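Local structure of orotidine-5-phosphate decarboxylase/orotate phosphoribosyltransferase, putative (Ompdcase-oprtase, putative) (Leishmania infantum, 3QW3) at residues S14-G19 and I225-G230; V18-R23 and A46-N51; P78-A83 and A105-A110; D90-Y95 and L119-R124. The protein probably catalyses the decarboxylation of orotidine 5'-phosphate to UMP, this chain being the decarboxylase domain of a bifunctional UMP synthase. All coordinates share one frame; numbering follows the deposited sequence.

How the contacts relate
One barrel fold illustrates how contact chemistry follows position. Contacts 1, 2 and 3 are buried strand pairings in the same parallel sheet, whereas contact 4 joins two outer helices about 18 Å (centre to centre) from the middle of the chain. Contacts 1 and 2 share strand 16-20, one on each of its edges, and contact 2 meets contact 3 through the salt bridge of Lys49 with Asp82. Backbone hydrogen bonds dominate all three, with the charged and sulfate-binding groups towards the C-terminal strand ends. Contact 4 has no direct hydrogen bond; apolar packing and waters join its helices, beside the second subunit. It rests on contact 3 through Phe122 against Ile108.

Contact 1 (S14-G19 and I225-G230); sequences SLLCVG and INVSRG. With SO4 (sulfate ion), chain E.
Four backbone hydrogen bonds bind segment 14-19 to strand 225-227. Ile225 N donates to Leu15 O at 2.8 Å, nearly along the C=O axis. Cys17 N reaches Ile225 O at 2.8 Å from above the carbonyl plane. Val227 N meets Cys17 O almost end-on, and Gly19 N completes the ladder on Val227 O at 3.0 Å. Just before the strand, Ser14 OG accepts from Leu16 N at 3.0 Å, forming an ST turn, and hydrogen-bonds to Tyr44 O. This is the seam where the first and last strands of an eight-stranded alpha/beta (TIM) barrel meet. On the face carrying Cys17 and Asn226, the amide has CG anti to its backbone N (chi1 -179°). With chi2 of -101°, Asn226 ND2 donates a hydrogen bond to Cys17 SG, 3.4 Å away, the sulfur close to the amide plane and the N-H pointing at it at 162°. On the other face, the Leu16 and Val227 side chains cross obliquely, CD1 of the leucine 3.8 Å from CG2 of the valine, and helix 237-253 covers Leu16. Past the strand end, Ser228 N (2.9 Å to O2), Arg229 N and Gly230 N each donate to a different oxygen of one sulfate. This cradle at a helix N-terminus is consistent with the phosphate site expected at this end of such barrels. Ser228 OG turns to Asp21 OD2, and one water bridges Gly19 O and Ser228 O.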
loop_
_atom_site.group_PDB
_atom_site.type_symbol
_atom_site.label_atom_id
_atom_site.label_comp_id
_atom_site.label_asym_id
_atom_site.label_seq_id
_atom_site.Cartn_x
_atom_site.Cartn_y
_atom_site.Cartn_z
ATOM N N SER A 14 -10.050 -21.429 -17.997
ATOM C CA SER A 14 -8.722 -20.811 -17.899
ATOM C C SER A 14 -8.342 -20.432 -16.477
ATOM O O SER A 14 -9.209 -20.093 -15.681
ATOM C CB SER A 14 -8.685 -19.541 -18.751
ATOM O OG SER A 14 -7.405 -18.940 -18.704
ATOM N N LEU A 15 -7.042 -20.466 -16.183
ATOM C CA LEU A 15 -6.509 -19.887 -14.940
ATOM C C LEU A 15 -5.568 -18.711 -15.223
ATOM O O LEU A 15 -4.821 -18.267 -14.336
ATOM C CB LEU A 15 -5.779 -20.943 -14.111
ATOM C CG LEU A 15 -6.592 -22.142 -13.619
ATOM C CD1 LEU A 15 -5.717 -23.062 -12.777
ATOM C CD2 LEU A 15 -7.827 -21.706 -12.827
ATOM N N LEU A 16 -5.599 -18.218 -16.456
ATOM C CA LEU A 16 -4.697 -17.147 -16.879
ATOM C C LEU A 16 -5.216 -15.765 -16.486
ATOM O O LEU A 16 -6.322 -15.383 -16.851
ATOM C CB LEU A 16 -4.462 -17.217 -18.392
ATOM C CG LEU A 16 -3.536 -16.166 -19.002
ATOM C CD1 LEU A 16 -2.118 -16.314 -18.465
ATOM C CD2 LEU A 16 -3.559 -16.276 -20.523
ATOM N N CYS A 17 -4.400 -15.027 -15.736
ATOM C CA CYS A 17 -4.685 -13.629 -15.416
ATOM C C CYS A 17 -3.806 -12.755 -16.291
ATOM O O CYS A 17 -2.588 -12.933 -16.317
ATOM C CB CYS A 17 -4.394 -13.354 -13.946
ATOM S SG CYS A 17 -4.709 -11.651 -13.432
ATOM N N VAL A 18 -4.421 -11.837 -17.023
ATOM C CA VAL A 18 -3.679 -10.982 -17.948
ATOM C C VAL A 18 -3.399 -9.628 -17.296
ATOM O O VAL A 18 -4.319 -8.868 -16.988
ATOM C CB VAL A 18 -4.426 -10.791 -19.290
ATOM C CG1 VAL A 18 -3.615 -9.926 -20.251
ATOM C CG2 VAL A 18 -4.763 -12.149 -19.931
ATOM N N GLY A 19 -2.121 -9.336 -17.082
ATOM C CA GLY A 19 -1.728 -8.045 -16.521
ATOM C C GLY A 19 -1.973 -6.915 -17.500
ATOM O O GLY A 19 -1.746 -7.065 -18.705
ATOM N N ILE A 225 -2.826 -17.495 -12.456
ATOM C CA ILE A 225 -1.477 -17.272 -12.986
ATOM C C ILE A 225 -1.383 -15.977 -13.776
ATOM O O ILE A 225 -1.889 -15.885 -14.895
ATOM C CB ILE A 225 -1.012 -18.447 -13.897
ATOM C CG1 ILE A 225 -1.199 -19.806 -13.203
ATOM C CG2 ILE A 225 0.436 -18.228 -14.392
ATOM C CD1 ILE A 225 -0.437 -19.978 -11.921
ATOM N N ASN A 226 -0.716 -14.980 -13.203
ATOM C CA ASN A 226 -0.604 -13.695 -13.867
ATOM C C ASN A 226 0.569 -13.665 -14.832
ATOM O O ASN A 226 1.673 -14.085 -14.490
ATOM C CB ASN A 226 -0.469 -12.545 -12.865
ATOM C CG ASN A 226 -0.365 -11.197 -13.547
ATOM O OD1 ASN A 226 0.733 -10.631 -13.676
ATOM N ND2 ASN A 226 -1.492 -10.678 -14.011
ATOM N N VAL A 227 0.312 -13.165 -16.034
ATOM C CA VAL A 227 1.366 -12.902 -17.002
ATOM C C VAL A 227 1.230 -11.471 -17.505
ATOM O O VAL A 227 0.146 -11.042 -17.915
ATOM C CB VAL A 227 1.337 -13.900 -18.188
ATOM C CG1 VAL A 227 2.474 -13.600 -19.164
ATOM C CG2 VAL A 227 1.458 -15.331 -17.679
ATOM N N SER A 228 2.334 -10.733 -17.458
ATOM C CA SER A 228 2.348 -9.372 -17.971
ATOM C C SER A 228 3.192 -9.274 -19.243
ATOM O O SER A 228 2.652 -9.333 -20.352
ATOM C CB SER A 228 2.843 -8.394 -16.905
ATOM O OG SER A 228 2.912 -7.081 -17.434
ATOM N N ARG A 229 4.508 -9.147 -19.072
ATOM C CA ARG A 229 5.434 -8.961 -20.196
ATOM C C ARG A 229 5.396 -10.095 -21.216
ATOM O O ARG A 229 5.465 -9.851 -22.424
ATOM N N GLY A 230 5.277 -11.327 -20.724
ATOM C CA GLY A 230 5.191 -12.515 -21.580
ATOM C C GLY A 230 4.053 -12.492 -22.590
ATOM O O GLY A 230 4.102 -13.204 -23.600
HETATM S S SO4 E . 5.852 -11.170 -16.428
HETATM O O1 SO4 E . 6.976 -11.582 -15.591
HETATM O O2 SO4 E . 4.609 -11.658 -15.835
HETATM O O3 SO4 E . 5.818 -9.712 -16.518
HETATM O O4 SO4 E . 6.001 -11.741 -17.768
HETATM O O HOH W 1 -0.147 -8.769 -20.021
#

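Contact 2 (V18-R23 and A46-N51); sequences VGLDPR and AAYKPN. With SO4 (sulfate ion), chain D.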
loop_
_atom_site.group_PDB
_atom_site.type_symbol
_atom_site.label_atom_id
_atom_site.label_comp_id
_atom_site.label_asym_id
_atom_site.label_seq_id
_atom_site.Cartn_x
_atom_site.Cartn_y
_atom_site.Cartn_z
ATOM N N VAL A 18 -4.421 -11.837 -17.023
ATOM C CA VAL A 18 -3.679 -10.982 -17.948
ATOM C C VAL A 18 -3.399 -9.628 -17.296
ATOM O O VAL A 18 -4.319 -8.868 -16.988
ATOM C CB VAL A 18 -4.426 -10.791 -19.290
ATOM C CG1 VAL A 18 -3.615 -9.926 -20.251
ATOM C CG2 VAL A 18 -4.763 -12.149 -19.931
ATOM N N GLY A 19 -2.121 -9.336 -17.082
ATOM C CA GLY A 19 -1.728 -8.045 -16.521
ATOM C C GLY A 19 -1.973 -6.915 -17.500
ATOM O O GLY A 19 -1.746 -7.065 -18.705
ATOM N N LEU A 20 -2.462 -5.786 -16.997
ATOM C CA LEU A 20 -2.603 -4.604 -17.829
ATOM C C LEU A 20 -1.657 -3.548 -17.286
ATOM O O LEU A 20 -1.980 -2.828 -16.337
ATOM C CB LEU A 20 -4.055 -4.123 -17.888
ATOM C CG LEU A 20 -5.025 -5.149 -18.498
ATOM C CD1 LEU A 20 -6.460 -4.672 -18.361
ATOM C CD2 LEU A 20 -4.679 -5.453 -19.957
ATOM N N ASP A 21 -0.472 -3.516 -17.889
ATOM C CA ASP A 21 0.654 -2.711 -17.431
ATOM C C ASP A 21 1.148 -1.867 -18.610
ATOM O O ASP A 21 2.204 -2.149 -19.179
ATOM C CB ASP A 21 1.773 -3.633 -16.930
ATOM C CG ASP A 21 1.296 -4.616 -15.879
ATOM O OD1 ASP A 21 1.223 -4.235 -14.698
ATOM O OD2 ASP A 21 1.000 -5.783 -16.229
ATOM N N PRO A 22 0.379 -0.828 -18.982
ATOM C CA PRO A 22 0.650 -0.105 -20.230
ATOM C C PRO A 22 2.027 0.564 -20.255
ATOM O O PRO A 22 2.444 1.154 -19.256
ATOM C CB PRO A 22 -0.465 0.943 -20.281
ATOM C CG PRO A 22 -0.928 1.095 -18.870
ATOM C CD PRO A 22 -0.768 -0.258 -18.253
ATOM N N ARG A 23 2.717 0.450 -21.390
ATOM C CA ARG A 23 4.014 1.103 -21.599
ATOM C C ARG A 23 3.862 2.461 -22.288
ATOM O O ARG A 23 4.830 3.225 -22.394
ATOM C CB ARG A 23 4.943 0.203 -22.420
ATOM N N ALA A 46 -8.941 -15.561 -17.516
ATOM C CA ALA A 46 -9.762 -15.770 -16.322
ATOM C C ALA A 46 -9.967 -14.461 -15.566
ATOM O O ALA A 46 -10.954 -14.296 -14.863
ATOM C CB ALA A 46 -9.128 -16.797 -15.411
ATOM N N ALA A 47 -9.010 -13.546 -15.706
ATOM C CA ALA A 47 -9.066 -12.245 -15.034
ATOM C C ALA A 47 -8.154 -11.261 -15.740
ATOM O O ALA A 47 -7.264 -11.667 -16.498
ATOM C CB ALA A 47 -8.649 -12.381 -13.563
ATOM N N TYR A 48 -8.397 -9.971 -15.504
ATOM C CA TYR A 48 -7.442 -8.918 -15.857
ATOM C C TYR A 48 -6.943 -8.226 -14.597
ATOM O O TYR A 48 -7.687 -8.091 -13.619
ATOM C CB TYR A 48 -8.049 -7.907 -16.832
ATOM C CG TYR A 48 -8.186 -8.490 -18.218
ATOM C CD1 TYR A 48 -7.134 -8.425 -19.126
ATOM C CD2 TYR A 48 -9.354 -9.148 -18.602
ATOM C CE1 TYR A 48 -7.243 -8.986 -20.394
ATOM C CE2 TYR A 48 -9.473 -9.708 -19.867
ATOM C CZ TYR A 48 -8.415 -9.624 -20.754
ATOM O OH TYR A 48 -8.529 -10.186 -22.009
ATOM N N LYS A 49 -5.677 -7.815 -14.629
ATOM C CA LYS A 49 -5.043 -7.154 -13.485
ATOM C C LYS A 49 -4.411 -5.808 -13.887
ATOM O O LYS A 49 -3.226 -5.739 -14.237
ATOM C CB LYS A 49 -4.008 -8.080 -12.826
ATOM C CG LYS A 49 -3.443 -7.527 -11.506
ATOM C CD LYS A 49 -2.514 -8.512 -10.796
ATOM C CE LYS A 49 -1.139 -8.651 -11.471
ATOM N NZ LYS A 49 -0.286 -7.441 -11.449
ATOM N N PRO A 50 -5.203 -4.727 -13.841
ATOM C CA PRO A 50 -4.629 -3.418 -14.137
ATOM C C PRO A 50 -3.674 -2.940 -13.045
ATOM O O PRO A 50 -3.905 -3.169 -11.857
ATOM C CB PRO A 50 -5.848 -2.499 -14.225
ATOM C CG PRO A 50 -6.920 -3.204 -13.506
ATOM C CD PRO A 50 -6.667 -4.662 -13.692
ATOM N N ASN A 51 -2.607 -2.291 -13.495
ATOM C CA ASN A 51 -1.547 -1.756 -12.652
ATOM C C ASN A 51 -1.930 -0.374 -12.122
ATOM O O ASN A 51 -1.881 0.612 -12.861
ATOM C CB ASN A 51 -0.267 -1.673 -13.499
ATOM C CG ASN A 51 0.983 -1.424 -12.670
ATOM O OD1 ASN A 51 2.012 -2.083 -12.861
ATOM N ND2 ASN A 51 0.909 -0.471 -11.760
HETATM S S SO4 D . 3.390 -8.323 -11.218
HETATM O O1 SO4 D . 4.025 -7.713 -10.053
HETATM O O2 SO4 D . 2.091 -8.865 -10.829
HETATM O O3 SO4 D . 3.211 -7.316 -12.262
HETATM O O4 SO4 D . 4.243 -9.395 -11.725
HETATM O O HOH W 2 -0.766 -5.158 -13.152
#
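Strands 18-20 and 47-50 run parallel as the two ends of a beta-alpha-beta crossover through helix 27-41. Their backbone bonds come first: Val18 N donates to Ala47 O, Lys49 N to Val18 O, Leu20 N to Lys49 O and Asn51 N to Leu20 O. The Leu20 bond is almost perfectly straight (178°) at 2.9 Å from N to O, although its donor stands well above the carbonyl plane.

Apolar packing gathers on the face of Val18, Leu20 and Tyr48. Val18 lies alongside the phenol, CB 3.5 Å from Tyr48 CE1, while Leu20 crosses obliquely and sets CD1 3.9 Å from Tyr48 CD1. The phenol OH extends beyond both to Thr41.

Polar contacts occupy the opposite face. Lys49 leaves the strand extended, then bends at chi3 (74°) and chi4 (65°), so that Lys49 NZ donates to a sulfate O2 at 2.8 Å. A water accepts from Lys49 NZ at 2.9 Å and also lies within hydrogen-bonding reach of Lys49 O and Asp21 OD1; Asp21 OD2 is held by Ser228. With a salt bridge to Asp82 besides, and Asp21 OD1 4.8 Å from Lys49 NZ, the lysine is probably kept protonated in an anion-binding barrel mouth.

Contact 3 (P78-A83 and A105-A110); sequences PVVLDA and AHAITA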
loop_
_atom_site.group_PDB
_atom_site.type_symbol
_atom_site.label_atom_id
_atom_site.label_comp_id
_atom_site.label_asym_id
_atom_site.label_seq_id
_atom_site.Cartn_x
_atom_site.Cartn_y
_atom_site.Cartn_z
ATOM N N PRO A 78 -13.600 -11.095 -14.328
ATOM C CA PRO A 78 -13.334 -10.244 -13.165
ATOM C C PRO A 78 -12.039 -9.456 -13.300
ATOM O O PRO A 78 -11.115 -9.885 -13.990
ATOM C CB PRO A 78 -13.248 -11.241 -12.015
ATOM C CG PRO A 78 -12.797 -12.518 -12.650
ATOM C CD PRO A 78 -13.396 -12.524 -14.029
ATOM N N VAL A 79 -12.003 -8.300 -12.643
ATOM C CA VAL A 79 -10.860 -7.400 -12.670
ATOM C C VAL A 79 -10.270 -7.323 -11.267
ATOM O O VAL A 79 -10.980 -7.046 -10.292
ATOM C CB VAL A 79 -11.279 -5.990 -13.148
ATOM C CG1 VAL A 79 -10.126 -5.000 -13.039
ATOM C CG2 VAL A 79 -11.792 -6.042 -14.592
ATOM N N VAL A 80 -8.969 -7.575 -11.179
ATOM C CA VAL A 80 -8.229 -7.423 -9.938
ATOM C C VAL A 80 -7.422 -6.128 -10.021
ATOM O O VAL A 80 -6.506 -6.018 -10.829
ATOM C CB VAL A 80 -7.261 -8.611 -9.710
ATOM C CG1 VAL A 80 -6.491 -8.427 -8.394
ATOM C CG2 VAL A 80 -8.024 -9.942 -9.724
ATOM N N LEU A 81 -7.772 -5.135 -9.207
ATOM C CA LEU A 81 -6.993 -3.907 -9.178
ATOM C C LEU A 81 -5.746 -4.162 -8.336
ATOM O O LEU A 81 -5.847 -4.405 -7.131
ATOM C CB LEU A 81 -7.814 -2.734 -8.621
ATOM C CG LEU A 81 -7.100 -1.378 -8.557
ATOM C CD1 LEU A 81 -6.670 -0.877 -9.943
ATOM C CD2 LEU A 81 -7.984 -0.335 -7.857
ATOM N N ASP A 82 -4.578 -4.127 -8.973
ATOM C CA ASP A 82 -3.325 -4.370 -8.250
ATOM C C ASP A 82 -2.813 -3.074 -7.651
ATOM O O ASP A 82 -1.990 -2.373 -8.250
ATOM C CB ASP A 82 -2.262 -5.026 -9.129
ATOM C CG ASP A 82 -1.153 -5.681 -8.314
ATOM O OD1 ASP A 82 -1.123 -5.533 -7.068
ATOM O OD2 ASP A 82 -0.300 -6.356 -8.920
ATOM N N ALA A 83 -3.330 -2.777 -6.466
ATOM C CA ALA A 83 -3.104 -1.509 -5.785
ATOM C C ALA A 83 -2.292 -1.663 -4.495
ATOM O O ALA A 83 -1.763 -0.673 -3.982
ATOM C CB ALA A 83 -4.450 -0.859 -5.493
ATOM N N ALA A 105 -13.940 -2.372 -9.844
ATOM C CA ALA A 105 -13.103 -3.563 -9.854
ATOM C C ALA A 105 -13.772 -4.622 -8.985
ATOM O O ALA A 105 -14.571 -4.293 -8.101
ATOM C CB ALA A 105 -11.703 -3.238 -9.337
ATOM N N HIS A 106 -13.459 -5.889 -9.244
ATOM C CA HIS A 106 -14.064 -6.995 -8.500
ATOM C C HIS A 106 -13.194 -7.474 -7.342
ATOM O O HIS A 106 -13.652 -8.226 -6.476
ATOM C CB HIS A 106 -14.373 -8.160 -9.453
ATOM C CG HIS A 106 -15.090 -7.742 -10.697
ATOM N ND1 HIS A 106 -16.456 -7.860 -10.848
ATOM C CD2 HIS A 106 -14.631 -7.197 -11.848
ATOM C CE1 HIS A 106 -16.806 -7.410 -12.039
ATOM N NE2 HIS A 106 -15.716 -7.007 -12.669
ATOM N N ALA A 107 -11.936 -7.030 -7.333
ATOM C CA ALA A 107 -10.971 -7.462 -6.342
ATOM C C ALA A 107 -9.842 -6.446 -6.223
ATOM O O ALA A 107 -9.634 -5.621 -7.126
ATOM C CB ALA A 107 -10.405 -8.839 -6.707
ATOM N N ILE A 108 -9.109 -6.528 -5.119
ATOM C CA ILE A 108 -7.957 -5.653 -4.881
ATOM C C ILE A 108 -6.834 -6.453 -4.220
ATOM O O ILE A 108 -7.086 -7.467 -3.573
ATOM C CB ILE A 108 -8.363 -4.439 -3.986
ATOM C CG1 ILE A 108 -7.355 -3.281 -4.100
ATOM C CG2 ILE A 108 -8.602 -4.870 -2.536
ATOM C CD1 ILE A 108 -7.803 -2.006 -3.353
ATOM N N THR A 109 -5.597 -5.999 -4.385
ATOM C CA THR A 109 -4.486 -6.559 -3.616
ATOM C C THR A 109 -4.210 -5.673 -2.402
ATOM O O THR A 109 -4.456 -4.472 -2.441
ATOM C CB THR A 109 -3.208 -6.697 -4.460
ATOM O OG1 THR A 109 -2.923 -5.449 -5.102
ATOM C CG2 THR A 109 -3.388 -7.787 -5.519
ATOM N N ALA A 110 -3.712 -6.276 -1.330
ATOM C CA ALA A 110 -3.535 -5.557 -0.064
ATOM C C ALA A 110 -2.357 -6.087 0.734
ATOM O O ALA A 110 -2.047 -7.279 0.670
ATOM C CB ALA A 110 -4.809 -5.638 0.771
#
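Strands 80-83 and 107-110 run parallel, their axes 4.5 Å apart at closest and 24° off alignment, and Val79 O first takes two donors, His106 N at 2.9 Å and, weakly, Ala107 N. Leu81 N then donates to Ala107 O at 2.8 Å, and Thr109 N returns to Leu81 O in the carbonyl plane. At the N-terminal end, the His106 ring lies against the start of the other segment: His106 CD2 comes within 3.0 Å of Val79 N, and the Val79 side chain crosses it obliquely. Phe3 and Leu6 of helix 3-11 pack on the same histidine. The two strands are consecutive members of the TIM barrel, linked by helix 89-102 in a beta-alpha-beta unit. That helix packs on the face of Leu81 and Ile108, where Leu81 CB meets Ala105 CB at 4.0 Å and Ala83 CB rests on Ile108 CG1. On the opposite face, Val80 CG2 touches Ala107 CB at 4.0 Å. Toward the C-terminal end, Asp82 centres an inverse gamma turn, closed by a weak bond from Ala83 N to Leu81 O. Thr109 holds OG1 between its backbone N and carbonyl carbon (chi1 51°) and donates to Asp82 OD1 at 2.7 Å from above the carboxylate plane. Asp82 OD1 also forms a salt bridge with Lys84, OD2 is engaged by the lysine of strand 47-50, and Thr109 OG1 accepts from Lys84 N.

Contact 4 (D90-Y95 and L119-R124); sequences DTADAY and LQPFMR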
loop_
_atom_site.group_PDB
_atom_site.type_symbol
_atom_site.label_atom_id
_atom_site.label_comp_id
_atom_site.label_asym_id
_atom_site.label_seq_id
_atom_site.Cartn_x
_atom_site.Cartn_y
_atom_site.Cartn_z
ATOM N N ASP A 90 -11.351 5.061 8.232
ATOM C CA ASP A 90 -11.926 5.807 7.113
ATOM C C ASP A 90 -11.044 5.799 5.873
ATOM O O ASP A 90 -11.550 5.843 4.749
ATOM C CB ASP A 90 -12.205 7.265 7.512
ATOM C CG ASP A 90 -13.276 7.396 8.583
ATOM O OD1 ASP A 90 -13.869 6.372 9.001
ATOM O OD2 ASP A 90 -13.525 8.547 9.009
ATOM N N THR A 91 -9.727 5.766 6.079
ATOM C CA THR A 91 -8.780 5.779 4.970
ATOM C C THR A 91 -8.915 4.497 4.156
ATOM O O THR A 91 -9.080 4.555 2.943
ATOM C CB THR A 91 -7.332 5.976 5.452
ATOM O OG1 THR A 91 -7.266 7.150 6.272
ATOM C CG2 THR A 91 -6.386 6.131 4.266
ATOM N N ALA A 92 -8.857 3.352 4.832
ATOM C CA ALA A 92 -9.046 2.063 4.166
ATOM C C ALA A 92 -10.442 1.957 3.538
ATOM O O ALA A 92 -10.581 1.422 2.435
ATOM C CB ALA A 92 -8.795 0.920 5.126
ATOM N N ASP A 93 -11.461 2.488 4.224
ATOM C CA ASP A 93 -12.823 2.558 3.660
ATOM C C ASP A 93 -12.834 3.307 2.336
ATOM O O ASP A 93 -13.536 2.909 1.405
ATOM C CB ASP A 93 -13.806 3.260 4.610
ATOM C CG ASP A 93 -14.206 2.410 5.804
ATOM O OD1 ASP A 93 -14.088 1.164 5.761
ATOM O OD2 ASP A 93 -14.670 3.010 6.800
ATOM N N ALA A 94 -12.071 4.403 2.264
ATOM C CA ALA A 94 -11.995 5.220 1.059
ATOM C C ALA A 94 -11.329 4.476 -0.101
ATOM O O ALA A 94 -11.812 4.535 -1.231
ATOM C CB ALA A 94 -11.269 6.538 1.338
ATOM N N TYR A 95 -10.233 3.775 0.184
ATOM C CA TYR A 95 -9.577 2.943 -0.826
ATOM C C TYR A 95 -10.546 1.875 -1.349
ATOM O O TYR A 95 -10.583 1.603 -2.549
ATOM C CB TYR A 95 -8.345 2.238 -0.252
ATOM C CG TYR A 95 -7.074 3.069 -0.125
ATOM C CD1 TYR A 95 -6.304 3.000 1.031
ATOM C CD2 TYR A 95 -6.620 3.884 -1.172
ATOM C CE1 TYR A 95 -5.121 3.723 1.160
ATOM C CE2 TYR A 95 -5.428 4.624 -1.046
ATOM C CZ TYR A 95 -4.696 4.534 0.128
ATOM O OH TYR A 95 -3.523 5.238 0.277
ATOM N N LEU A 119 -7.490 -4.787 7.092
ATOM C CA LEU A 119 -7.999 -5.600 5.984
ATOM C C LEU A 119 -9.525 -5.684 5.961
ATOM O O LEU A 119 -10.126 -5.771 4.892
ATOM C CB LEU A 119 -7.380 -7.002 6.038
ATOM C CG LEU A 119 -5.866 -7.071 5.807
ATOM C CD1 LEU A 119 -5.338 -8.469 6.122
ATOM C CD2 LEU A 119 -5.507 -6.656 4.381
ATOM N N GLN A 120 -10.133 -5.630 7.144
ATOM C CA GLN A 120 -11.593 -5.673 7.284
ATOM C C GLN A 120 -12.367 -4.708 6.363
ATOM O O GLN A 120 -13.371 -5.110 5.774
ATOM C CB GLN A 120 -12.000 -5.508 8.758
ATOM C CG GLN A 120 -13.488 -5.750 9.053
ATOM C CD GLN A 120 -14.346 -4.494 8.933
ATOM O OE1 GLN A 120 -13.838 -3.375 8.776
ATOM N NE2 GLN A 120 -15.664 -4.676 9.010
ATOM N N PRO A 121 -11.910 -3.440 6.221
ATOM C CA PRO A 121 -12.625 -2.518 5.328
ATOM C C PRO A 121 -12.698 -2.983 3.871
ATOM O O PRO A 121 -13.603 -2.582 3.145
ATOM C CB PRO A 121 -11.809 -1.227 5.440
ATOM C CG PRO A 121 -11.206 -1.307 6.794
ATOM C CD PRO A 121 -10.829 -2.741 6.942
ATOM N N PHE A 122 -11.749 -3.810 3.444
ATOM C CA PHE A 122 -11.829 -4.411 2.120
ATOM C C PHE A 122 -12.675 -5.684 2.162
ATOM O O PHE A 122 -13.544 -5.887 1.312
ATOM C CB PHE A 122 -10.432 -4.691 1.568
ATOM C CG PHE A 122 -9.588 -3.458 1.420
ATOM C CD1 PHE A 122 -9.813 -2.564 0.373
ATOM C CD2 PHE A 122 -8.575 -3.184 2.330
ATOM C CE1 PHE A 122 -9.034 -1.417 0.234
ATOM C CE2 PHE A 122 -7.790 -2.034 2.202
ATOM C CZ PHE A 122 -8.020 -1.155 1.150
ATOM N N MET A 123 -12.450 -6.508 3.178
ATOM C CA MET A 123 -13.083 -7.835 3.264
ATOM C C MET A 123 -14.575 -7.798 3.602
ATOM O O MET A 123 -15.277 -8.800 3.439
ATOM C CB MET A 123 -12.328 -8.720 4.258
ATOM C CG MET A 123 -10.884 -8.996 3.848
ATOM S SD MET A 123 -9.906 -9.798 5.118
ATOM C CE MET A 123 -8.350 -10.007 4.259
ATOM N N ARG A 124 -15.061 -6.645 4.060
ATOM C CA ARG A 124 -16.474 -6.501 4.429
ATOM C C ARG A 124 -17.423 -6.498 3.220
ATOM O O ARG A 124 -18.646 -6.579 3.384
ATOM C CB ARG A 124 -16.688 -5.262 5.311
ATOM C CG ARG A 124 -16.319 -3.943 4.660
ATOM C CD ARG A 124 -16.429 -2.780 5.651
ATOM N NE ARG A 124 -17.811 -2.500 6.040
ATOM C CZ ARG A 124 -18.652 -1.736 5.347
ATOM N NH1 ARG A 124 -18.267 -1.166 4.212
ATOM N NH2 ARG A 124 -19.887 -1.543 5.793
HETATM O O HOH W 3 -15.080 -0.397 3.712
HETATM O O HOH W 4 -15.128 -0.360 7.711
#
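Along helix 90-95, Asp90 packs on Phe54 and Thr91 on Ala53 of the second subunit. Ala92 is the first to meet helix 119-123: its CB sits 3.7 Å from Pro121 CG and as close to Pro121 CB, methyl against proline ring. Pro121 has no N-H to give to the turn before it, and the helix is kinked there. Asp93 points its CB away, yet chi1 of -74° swings the carboxylate back across the proline nearly at a right angle, OD1 3.3 Å from Pro121 CB. Two waters donate to OD1. One, at 2.8 Å from Asp93 OD1, also donates to Pro121 O and weakly accepts from Arg124 NH1; the other reaches Gln120 OE1 weakly. Asp93 OD1 and Arg124 NH1 remain 5.0 Å apart, so their opposite charges probably interact mainly through solvent. Ala94 packs on the same Ala53 of the second subunit. Tyr95 CB sits at the edge of the Phe122 ring, 3.7 Å from Phe122 CZ, while the tyrosine ring leads off to a weak bond between OH and Arg85 of the second subunit. Such packing, at a crossing angle of -34°, is that of neighbouring outer helices in a TIM barrel, here beside the dimer interface.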